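PDB 2PFZ: putative exported protein from Bordetella pertussis Tohama I, which binds pyroglutamic acid in the periplasm as a DctP-type solute receptor, probably handing it to a tripartite ATP-independent transporter for uptake. Local coordinates for residues L81-T86 with G271-G276; Q122-N127 with Y199-W204; K140-S145 with D177-S182. All coordinates share one frame; numbering follows the deposited sequence.

Contact 1. Residues L81-T86 with G271-G276; sequences LPFLAT and GLTEVG
The ring of Phe83 meets the helix with one side of its plane, which two residues approach at different ends of the ring. Leu272 CB comes to 3.5 Å from Phe83 CE2, with CD2 close behind, and Thr273 OG1 sits near CG and CD1; both are oblique to the ring, neither squarely over the face nor at the edge. The side chain of Thr273 crosses that of Phe83 at about a right angle. This is a loop-on-helix contact in a periplasmic solute-binding fold: the irregular segment 81-86, which leads into helix 88-107, lies across a turn of the long helix 266-287. With CG anti to the carbonyl carbon (chi1 -71°), the Phe83 ring lies beside Leu272 and Thr273, and its backbone takes up a left-handed helical conformation. Its N-H does not reach the helix but bonds to the backbone of Ala203. Thr273 OG1 is hydrogen-bonded to the carbonyl of Lys269, one turn earlier in its own helix, while lying 3.5 Å from Phe83 CG.

Beside the ring, Pro82 covers the next turn. Its CG rests 3.8 Å from Gly276 CA, and a looser apolar approach to Val275 CG1 follows at 4.5 Å. Ile151 of helix 146-155 and Met279, a little further along helix 266-287, also touch this proline, so it is wedged between two helices.

No direct conventional hydrogen bond joins the segments. Instead, the glycine, with no side chain in the way, brings its CA to 3.3 Å from Pro82 O in a CA-H...O contact. The same carbonyl oxygen accepts a hydrogen bond from a water 2.8 Å away, and that water donates its other bond to Gly276 O at 2.9 Å, bridging loop carbonyl to helix carbonyl.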
loop_
_atom_site.group_PDB
_atom_site.type_symbol
_atom_site.label_atom_id
_atom_site.label_comp_id
_atom_site.label_asym_id
_atom_site.label_seq_id
_atom_site.Cartn_x
_atom_site.Cartn_y
_atom_site.Cartn_z
ATOM N N LEU A 81 -0.105 -2.917 -10.254
ATOM C CA LEU A 81 -0.440 -3.680 -11.479
ATOM C C LEU A 81 -0.557 -5.155 -11.106
ATOM O O LEU A 81 0.357 -5.664 -10.466
ATOM C CB LEU A 81 0.668 -3.503 -12.524
ATOM C CG LEU A 81 0.832 -2.083 -13.069
ATOM C CD1 LEU A 81 2.035 -2.043 -14.046
ATOM C CD2 LEU A 81 -0.451 -1.580 -13.746
ATOM N N PRO A 82 -1.684 -5.832 -11.451
ATOM C CA PRO A 82 -1.805 -7.266 -11.065
ATOM C C PRO A 82 -0.924 -8.226 -11.859
ATOM O O PRO A 82 -0.592 -7.997 -13.031
ATOM C CB PRO A 82 -3.293 -7.610 -11.306
ATOM C CG PRO A 82 -3.845 -6.535 -12.107
ATOM C CD PRO A 82 -2.899 -5.324 -12.117
ATOM N N PHE A 83 -0.519 -9.287 -11.185
ATOM C CA PHE A 83 0.254 -10.361 -11.798
ATOM C C PHE A 83 1.542 -9.949 -12.509
ATOM O O PHE A 83 1.869 -10.433 -13.585
ATOM C CB PHE A 83 -0.693 -11.278 -12.605
ATOM C CG PHE A 83 -1.570 -12.073 -11.689
ATOM C CD1 PHE A 83 -1.087 -13.259 -11.141
ATOM C CD2 PHE A 83 -2.795 -11.588 -11.269
ATOM C CE1 PHE A 83 -1.830 -13.974 -10.233
ATOM C CE2 PHE A 83 -3.561 -12.342 -10.334
ATOM C CZ PHE A 83 -3.045 -13.527 -9.847
ATOM N N LEU A 84 2.251 -9.035 -11.856
ATOM C CA LEU A 84 3.566 -8.585 -12.264
ATOM C C LEU A 84 4.581 -9.004 -11.197
ATOM O O LEU A 84 5.653 -9.500 -11.546
ATOM C CB LEU A 84 3.570 -7.061 -12.442
ATOM C CG LEU A 84 4.912 -6.438 -12.810
ATOM C CD1 LEU A 84 5.435 -6.962 -14.133
ATOM C CD2 LEU A 84 4.716 -4.939 -12.825
ATOM N N ALA A 85 4.242 -8.814 -9.907
ATOM C CA ALA A 85 5.113 -9.198 -8.812
ATOM C C ALA A 85 4.199 -9.728 -7.727
ATOM O O ALA A 85 3.492 -8.967 -7.054
ATOM C CB ALA A 85 5.977 -7.996 -8.300
ATOM N N THR A 86 4.190 -11.050 -7.579
ATOM C CA THR A 86 3.133 -11.715 -6.825
ATOM C C THR A 86 3.697 -12.431 -5.589
ATOM O O THR A 86 3.189 -13.462 -5.167
ATOM C CB THR A 86 2.416 -12.743 -7.738
ATOM O OG1 THR A 86 3.401 -13.631 -8.292
ATOM C CG2 THR A 86 1.667 -12.034 -8.882
ATOM N N GLY A 271 -7.069 -15.505 -15.862
ATOM C CA GLY A 271 -7.946 -14.381 -16.214
ATOM C C GLY A 271 -7.434 -13.047 -15.672
ATOM O O GLY A 271 -7.419 -12.026 -16.381
ATOM N N LEU A 272 -7.003 -13.056 -14.418
ATOM C CA LEU A 272 -6.474 -11.840 -13.796
ATOM C C LEU A 272 -5.114 -11.480 -14.362
ATOM O O LEU A 272 -4.747 -10.302 -14.416
ATOM C CB LEU A 272 -6.413 -11.995 -12.280
ATOM C CG LEU A 272 -7.771 -12.032 -11.555
ATOM C CD1 LEU A 272 -7.573 -12.294 -10.091
ATOM C CD2 LEU A 272 -8.565 -10.741 -11.741
ATOM N N THR A 273 -4.364 -12.494 -14.802
ATOM C CA THR A 273 -3.102 -12.260 -15.511
ATOM C C THR A 273 -3.363 -11.502 -16.812
ATOM O O THR A 273 -2.651 -10.529 -17.143
ATOM C CB THR A 273 -2.350 -13.598 -15.765
ATOM O OG1 THR A 273 -1.910 -14.126 -14.504
ATOM C CG2 THR A 273 -1.101 -13.404 -16.684
ATOM N N GLU A 274 -4.400 -11.931 -17.537
ATOM C CA GLU A 274 -4.797 -11.243 -18.771
ATOM C C GLU A 274 -5.143 -9.769 -18.504
ATOM O O GLU A 274 -4.686 -8.891 -19.239
ATOM C CB GLU A 274 -5.922 -11.998 -19.515
ATOM C CG GLU A 274 -6.015 -11.681 -21.037
ATOM C CD GLU A 274 -4.751 -12.076 -21.825
ATOM O OE1 GLU A 274 -3.822 -12.657 -21.227
ATOM O OE2 GLU A 274 -4.665 -11.795 -23.046
ATOM N N VAL A 275 -5.896 -9.508 -17.436
ATOM C CA VAL A 275 -6.177 -8.131 -16.956
ATOM C C VAL A 275 -4.876 -7.388 -16.644
ATOM O O VAL A 275 -4.667 -6.250 -17.087
ATOM C CB VAL A 275 -7.077 -8.135 -15.676
ATOM C CG1 VAL A 275 -7.205 -6.721 -15.073
ATOM C CG2 VAL A 275 -8.486 -8.738 -15.961
ATOM N N GLY A 276 -4.000 -8.050 -15.900
ATOM C CA GLY A 276 -2.670 -7.503 -15.594
ATOM C C GLY A 276 -1.854 -7.114 -16.833
ATOM O O GLY A 276 -1.225 -6.051 -16.840
HETATM O O HOH W 1 0.703 -6.219 -14.739
#

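Contact 2. Residues Q122-N127 with Y199-W204; sequences QGIFAN and YDTEAW. With PCA (pyroglutamic acid), chain B.
Gln122 O is gripped by two donors from 199-204. Ala203 N reaches it on the CA side of the carbonyl at 3.0 Å in an almost straight bond (172° at the hydrogen), while Thr201 OG1 comes from the other side at 2.8 Å. Both lie in the carbonyl plane, so each uses its own lone pair. Thr201 can do this because its OG1 sits between the backbone N and the carbonyl carbon (chi1 54°), which turns the hydroxyl toward Gln122.

These bonds extend an antiparallel pairing in the mixed sheet of the solute-binding fold. Ile124 and Tyr199 form a hydrogen-bonded pair, joined by Ile124 N to Tyr199 O at 2.9 Å and by Tyr199 N to Ile124 O at 2.8 Å. Past it, an inverse gamma turn centred on Asp200 takes the second segment out of strand geometry, and Asp200 OD2 forms a salt bridge with Lys251. The chain rejoins the first segment at Gln122, whose N-H is bonded to Trp204 O.

Gln122 belongs to the pyroglutamic acid pocket, and its side chain is braced by Trp204. CG lies over one face of the indole, 3.5 Å from the centre of the five-membered ring and 13° off its normal, a CH-pi contact. The indole is held in turn by its NE1, hydrogen-bonded to Tyr144 OH, another pocket residue. Tyr199 OH is tied to the backbone at Arg128 and Ile130. The side chains of Ile124 and Thr201 both touch Met180, and between them the methyl ends Ile124 CD1 and Thr201 CG2 meet at 3.9 Å.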
loop_
_atom_site.group_PDB
_atom_site.type_symbol
_atom_site.label_atom_id
_atom_site.label_comp_id
_atom_site.label_asym_id
_atom_site.label_seq_id
_atom_site.Cartn_x
_atom_site.Cartn_y
_atom_site.Cartn_z
ATOM N N GLN A 122 -2.298 -9.316 -2.175
ATOM C CA GLN A 122 -3.697 -8.898 -2.230
ATOM C C GLN A 122 -4.615 -9.975 -2.739
ATOM O O GLN A 122 -4.393 -10.518 -3.824
ATOM C CB GLN A 122 -3.845 -7.675 -3.111
ATOM C CG GLN A 122 -2.905 -6.535 -2.665
ATOM C CD GLN A 122 -3.394 -5.733 -1.472
ATOM O OE1 GLN A 122 -2.803 -5.779 -0.383
ATOM N NE2 GLN A 122 -4.425 -4.966 -1.674
ATOM N N GLY A 123 -5.683 -10.225 -1.975
ATOM C CA GLY A 123 -6.674 -11.225 -2.362
ATOM C C GLY A 123 -8.033 -10.589 -2.486
ATOM O O GLY A 123 -8.179 -9.385 -2.290
ATOM N N ILE A 124 -9.030 -11.397 -2.822
ATOM C CA ILE A 124 -10.384 -10.904 -3.057
ATOM C C ILE A 124 -11.257 -11.362 -1.943
ATOM O O ILE A 124 -11.412 -12.578 -1.733
ATOM C CB ILE A 124 -11.011 -11.470 -4.358
ATOM C CG1 ILE A 124 -10.019 -11.393 -5.526
ATOM C CG2 ILE A 124 -12.313 -10.695 -4.681
ATOM C CD1 ILE A 124 -10.407 -12.314 -6.726
ATOM N N PHE A 125 -11.829 -10.394 -1.230
ATOM C CA PHE A 125 -12.858 -10.644 -0.217
ATOM C C PHE A 125 -14.212 -10.659 -0.922
ATOM O O PHE A 125 -14.587 -9.668 -1.534
ATOM C CB PHE A 125 -12.880 -9.532 0.838
ATOM C CG PHE A 125 -11.673 -9.526 1.751
ATOM C CD1 PHE A 125 -11.636 -10.344 2.895
ATOM C CD2 PHE A 125 -10.575 -8.711 1.462
ATOM C CE1 PHE A 125 -10.511 -10.340 3.765
ATOM C CE2 PHE A 125 -9.436 -8.691 2.322
ATOM C CZ PHE A 125 -9.405 -9.511 3.461
ATOM N N ALA A 126 -14.922 -11.789 -0.866
ATOM C CA ALA A 126 -16.253 -11.868 -1.465
ATOM C C ALA A 126 -17.176 -12.872 -0.752
ATOM O O ALA A 126 -16.739 -13.696 0.055
ATOM C CB ALA A 126 -16.143 -12.202 -2.965
ATOM N N ASN A 127 -18.459 -12.785 -1.067
ATOM C CA ASN A 127 -19.410 -13.777 -0.605
ATOM C C ASN A 127 -19.718 -14.791 -1.690
ATOM O O ASN A 127 -20.279 -15.850 -1.402
ATOM C CB ASN A 127 -20.671 -13.091 -0.081
ATOM C CG ASN A 127 -20.460 -12.491 1.285
ATOM O OD1 ASN A 127 -19.897 -13.138 2.167
ATOM N ND2 ASN A 127 -20.884 -11.253 1.468
ATOM N N TYR A 199 -10.169 -15.111 -1.355
ATOM C CA TYR A 199 -9.388 -15.781 -2.383
ATOM C C TYR A 199 -7.983 -15.196 -2.331
ATOM O O TYR A 199 -7.782 -14.010 -2.617
ATOM C CB TYR A 199 -10.017 -15.528 -3.750
ATOM C CG TYR A 199 -11.357 -16.211 -3.869
ATOM C CD1 TYR A 199 -11.442 -17.514 -4.340
ATOM C CD2 TYR A 199 -12.534 -15.569 -3.478
ATOM C CE1 TYR A 199 -12.681 -18.159 -4.419
ATOM C CE2 TYR A 199 -13.770 -16.200 -3.571
ATOM C CZ TYR A 199 -13.822 -17.498 -4.034
ATOM O OH TYR A 199 -15.029 -18.137 -4.126
ATOM N N ASP A 200 -7.034 -16.047 -1.951
ATOM C CA ASP A 200 -5.634 -15.670 -1.740
ATOM C C ASP A 200 -4.912 -15.555 -3.086
ATOM O O ASP A 200 -3.959 -16.303 -3.372
ATOM C CB ASP A 200 -4.999 -16.747 -0.853
ATOM C CG ASP A 200 -3.658 -16.335 -0.234
ATOM O OD1 ASP A 200 -3.334 -15.122 -0.166
ATOM O OD2 ASP A 200 -2.954 -17.248 0.245
ATOM N N THR A 201 -5.337 -14.593 -3.902
ATOM C CA THR A 201 -4.771 -14.428 -5.245
ATOM C C THR A 201 -3.333 -13.911 -5.265
ATOM O O THR A 201 -2.643 -14.038 -6.296
ATOM C CB THR A 201 -5.648 -13.527 -6.134
ATOM O OG1 THR A 201 -5.885 -12.262 -5.487
ATOM C CG2 THR A 201 -6.998 -14.222 -6.385
ATOM N N GLU A 202 -2.901 -13.286 -4.160
ATOM C CA GLU A 202 -1.551 -12.710 -4.089
ATOM C C GLU A 202 -1.270 -11.928 -5.372
ATOM O O GLU A 202 -0.162 -11.991 -5.945
ATOM C CB GLU A 202 -0.466 -13.798 -3.845
ATOM C CG GLU A 202 -0.769 -14.727 -2.664
ATOM C CD GLU A 202 0.410 -15.612 -2.284
ATOM O OE1 GLU A 202 0.969 -16.296 -3.175
ATOM O OE2 GLU A 202 0.773 -15.605 -1.084
ATOM N N ALA A 203 -2.256 -11.132 -5.788
ATOM C CA ALA A 203 -2.239 -10.487 -7.106
ATOM C C ALA A 203 -1.219 -9.377 -7.241
ATOM O O ALA A 203 -0.658 -9.165 -8.328
ATOM C CB ALA A 203 -3.671 -9.998 -7.508
ATOM N N TRP A 204 -0.971 -8.672 -6.139
ATOM C CA TRP A 204 0.068 -7.637 -6.109
ATOM C C TRP A 204 0.382 -7.367 -4.649
ATOM O O TRP A 204 -0.313 -7.875 -3.766
ATOM C CB TRP A 204 -0.366 -6.353 -6.862
ATOM C CG TRP A 204 -1.465 -5.551 -6.253
ATOM C CD1 TRP A 204 -1.331 -4.472 -5.394
ATOM C CD2 TRP A 204 -2.864 -5.721 -6.469
ATOM N NE1 TRP A 204 -2.581 -3.994 -5.033
ATOM C CE2 TRP A 204 -3.539 -4.740 -5.686
ATOM C CE3 TRP A 204 -3.625 -6.629 -7.234
ATOM C CZ2 TRP A 204 -4.938 -4.631 -5.659
ATOM C CZ3 TRP A 204 -5.031 -6.520 -7.208
ATOM C CH2 TRP A 204 -5.672 -5.530 -6.413
HETATM N N PCA B . -4.953 -2.524 2.813
HETATM C CA PCA B . -5.104 -1.109 2.424
HETATM C CB PCA B . -4.333 -0.808 1.139
HETATM C CG PCA B . -3.714 -2.122 0.701
HETATM C CD PCA B . -4.091 -3.078 1.794
HETATM O OE PCA B . -3.668 -4.243 1.852
HETATM C C PCA B . -6.572 -0.890 2.137
HETATM O O PCA B . -7.067 0.244 2.099
HETATM O OXT PCA B . -7.287 -1.885 1.935
#

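Contact 3. Residues K140-S145 with D177-S182; sequences KWRAYS and DSYMSS. With PCA (pyroglutamic acid), chain B.
Two neighbouring parallel strands, 140-143 and 178-181, carry part of the pyroglutamic acid site at their C-terminal ends. Arg142 takes the ligand carboxylate with both terminal nitrogens: NH1 donates to OXT at 2.9 Å and NH2 to O at 2.8 Å. OXT, lying in the guanidinium plane at its edge, also accepts from Ser181 OG at 2.7 Å. Arg142 NE is hydrogen-bonded to Val162 O, and this bond together with the two to the carboxylate restrains the guanidinium. Tyr144 covers the ligand: its ring has PCA CB 3.8 Å above its centre, while at its edge CE1 meets Met180 O at 3.1 Å. Ser182 OG donates to PCA OE at 2.7 Å and, as N-cap of helix 183-188, accepts from Thr185 N.

Between the strands the backbone is tied by Asp177 N to Lys140 O and Arg142 N to Ser178 O. A water adds a bridge, donating to Arg142 O and Met180 O. On the Trp141 side of the sheet, Met180 CG packs 3.5 Å from Trp141 CZ2 and its sulfur sits at the edge of the six-membered ring, a Met-aromatic contact. On the other, the guanidinium of Arg142 stands nearly perpendicular (87°) to the ring of Tyr179.

Strand 140-143 is bonded to 158-161 on its far side, and 178-181 to 123-126; helix 146-155 covers the Trp141 side, and helix 167-172 touches Arg142 and Tyr179 on the opposite one.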
loop_
_atom_site.group_PDB
_atom_site.type_symbol
_atom_site.label_atom_id
_atom_site.label_comp_id
_atom_site.label_asym_id
_atom_site.label_seq_id
_atom_site.Cartn_x
_atom_site.Cartn_y
_atom_site.Cartn_z
ATOM N N LYS A 140 -20.351 -5.512 -6.008
ATOM C CA LYS A 140 -20.405 -4.184 -5.384
ATOM C C LYS A 140 -19.056 -3.965 -4.701
ATOM O O LYS A 140 -18.887 -4.275 -3.530
ATOM C CB LYS A 140 -21.524 -4.085 -4.329
ATOM C CG LYS A 140 -22.959 -4.201 -4.861
ATOM C CD LYS A 140 -23.980 -3.787 -3.783
ATOM C CE LYS A 140 -24.274 -4.919 -2.800
ATOM N NZ LYS A 140 -25.156 -4.476 -1.676
ATOM N N TRP A 141 -18.105 -3.432 -5.450
ATOM C CA TRP A 141 -16.690 -3.504 -5.099
ATOM C C TRP A 141 -16.227 -2.246 -4.370
ATOM O O TRP A 141 -16.582 -1.145 -4.767
ATOM C CB TRP A 141 -15.933 -3.647 -6.405
ATOM C CG TRP A 141 -14.459 -3.877 -6.375
ATOM C CD1 TRP A 141 -13.488 -2.948 -6.125
ATOM C CD2 TRP A 141 -13.776 -5.083 -6.760
ATOM N NE1 TRP A 141 -12.234 -3.519 -6.284
ATOM C CE2 TRP A 141 -12.385 -4.817 -6.696
ATOM C CE3 TRP A 141 -14.210 -6.366 -7.163
ATOM C CZ2 TRP A 141 -11.410 -5.794 -6.986
ATOM C CZ3 TRP A 141 -13.235 -7.355 -7.459
ATOM C CH2 TRP A 141 -11.848 -7.052 -7.374
ATOM N N ARG A 142 -15.458 -2.425 -3.309
ATOM C CA ARG A 142 -14.798 -1.321 -2.624
ATOM C C ARG A 142 -13.375 -1.153 -3.170
ATOM O O ARG A 142 -12.529 -2.053 -3.047
ATOM C CB ARG A 142 -14.790 -1.563 -1.117
ATOM C CG ARG A 142 -13.962 -0.536 -0.290
ATOM C CD ARG A 142 -12.540 -1.071 0.024
ATOM N NE ARG A 142 -11.711 -0.114 0.768
ATOM C CZ ARG A 142 -10.521 -0.415 1.287
ATOM N NH1 ARG A 142 -10.030 -1.660 1.178
ATOM N NH2 ARG A 142 -9.830 0.526 1.930
ATOM N N ALA A 143 -13.125 -0.000 -3.778
ATOM C CA ALA A 143 -11.785 0.338 -4.227
ATOM C C ALA A 143 -11.107 1.087 -3.100
ATOM O O ALA A 143 -11.769 1.700 -2.269
ATOM C CB ALA A 143 -11.831 1.202 -5.482
ATOM N N TYR A 144 -9.779 1.006 -3.060
ATOM C CA TYR A 144 -8.985 1.830 -2.150
ATOM C C TYR A 144 -8.002 2.709 -2.936
ATOM O O TYR A 144 -7.205 3.450 -2.350
ATOM C CB TYR A 144 -8.271 0.932 -1.113
ATOM C CG TYR A 144 -7.224 -0.038 -1.649
ATOM C CD1 TYR A 144 -7.435 -1.423 -1.596
ATOM C CD2 TYR A 144 -6.022 0.426 -2.210
ATOM C CE1 TYR A 144 -6.475 -2.316 -2.082
ATOM C CE2 TYR A 144 -5.048 -0.455 -2.700
ATOM C CZ TYR A 144 -5.287 -1.839 -2.622
ATOM O OH TYR A 144 -4.348 -2.737 -3.073
ATOM N N SER A 145 -8.078 2.672 -4.264
ATOM C CA SER A 145 -7.154 3.438 -5.090
ATOM C C SER A 145 -7.726 3.550 -6.496
ATOM O O SER A 145 -8.602 2.752 -6.857
ATOM C CB SER A 145 -5.827 2.696 -5.165
ATOM O OG SER A 145 -5.948 1.535 -5.976
ATOM N N ASP A 177 -19.906 -5.178 -1.062
ATOM C CA ASP A 177 -20.030 -6.595 -0.666
ATOM C C ASP A 177 -18.742 -7.398 -0.899
ATOM O O ASP A 177 -18.676 -8.613 -0.610
ATOM C CB ASP A 177 -21.195 -7.277 -1.431
ATOM C CG ASP A 177 -21.055 -7.189 -2.967
ATOM O OD1 ASP A 177 -19.945 -6.969 -3.489
ATOM O OD2 ASP A 177 -22.069 -7.359 -3.695
ATOM N N SER A 178 -17.745 -6.717 -1.467
ATOM C CA SER A 178 -16.525 -7.347 -1.956
ATOM C C SER A 178 -15.446 -6.274 -2.108
ATOM O O SER A 178 -15.757 -5.093 -2.237
ATOM C CB SER A 178 -16.765 -7.998 -3.323
ATOM O OG SER A 178 -17.080 -7.016 -4.312
ATOM N N TYR A 179 -14.193 -6.717 -2.087
ATOM C CA TYR A 179 -13.030 -5.898 -2.386
ATOM C C TYR A 179 -11.720 -6.694 -2.467
ATOM O O TYR A 179 -11.633 -7.815 -1.991
ATOM C CB TYR A 179 -12.886 -4.733 -1.401
ATOM C CG TYR A 179 -12.530 -5.060 0.021
ATOM C CD1 TYR A 179 -13.509 -5.485 0.925
ATOM C CD2 TYR A 179 -11.222 -4.874 0.503
ATOM C CE1 TYR A 179 -13.187 -5.762 2.249
ATOM C CE2 TYR A 179 -10.895 -5.170 1.817
ATOM C CZ TYR A 179 -11.886 -5.608 2.694
ATOM O OH TYR A 179 -11.589 -5.874 4.027
ATOM N N MET A 180 -10.697 -6.092 -3.066
ATOM C CA MET A 180 -9.342 -6.635 -2.944
ATOM C C MET A 180 -8.514 -5.843 -1.945
ATOM O O MET A 180 -8.600 -4.618 -1.902
ATOM C CB MET A 180 -8.642 -6.762 -4.282
ATOM C CG MET A 180 -9.279 -7.841 -5.167
ATOM S SD MET A 180 -8.445 -8.077 -6.735
ATOM C CE MET A 180 -7.007 -9.007 -6.214
ATOM N N SER A 181 -7.814 -6.583 -1.083
ATOM C CA SER A 181 -6.933 -6.039 -0.035
ATOM C C SER A 181 -6.172 -7.207 0.607
ATOM O O SER A 181 -6.177 -8.328 0.084
ATOM C CB SER A 181 -7.727 -5.316 1.053
ATOM O OG SER A 181 -6.863 -4.569 1.902
ATOM N N SER A 182 -5.528 -6.927 1.746
ATOM C CA SER A 182 -4.697 -7.882 2.453
ATOM C C SER A 182 -5.515 -8.558 3.563
ATOM O O SER A 182 -6.586 -8.077 3.924
ATOM C CB SER A 182 -3.506 -7.161 3.068
ATOM O OG SER A 182 -3.943 -6.068 3.869
HETATM N N PCA B . -4.953 -2.524 2.813
HETATM C CA PCA B . -5.104 -1.109 2.424
HETATM C CB PCA B . -4.333 -0.808 1.139
HETATM C CG PCA B . -3.714 -2.122 0.701
HETATM C CD PCA B . -4.091 -3.078 1.794
HETATM O OE PCA B . -3.668 -4.243 1.852
HETATM C C PCA B . -6.572 -0.890 2.137
HETATM O O PCA B . -7.067 0.244 2.099
HETATM O OXT PCA B . -7.287 -1.885 1.935
HETATM O O HOH W 2 -10.174 -3.296 -3.896
#

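Contacts 2 and 3 share one mixed sheet: strands 123-126 and 178-181 are neighbours in it, bonded through Gly123 N to Ser181 O and Phe125 N to Tyr179 O, and both contacts touch the ligand. Contact 3 is a parallel pairing with a charged ligand end, contact 2 an antiparallel one that continues into a loop. All three are largely buried, but contact 1 lies furthest from the chain's centre, joins loop to helix, and relies on apolar packing and one water. It touches contact 2 through the loop at 199-204, where Thr86 packs on Glu202, whereas contacts 1 and 3 do not touch, their nearest atoms about 5 Å apart.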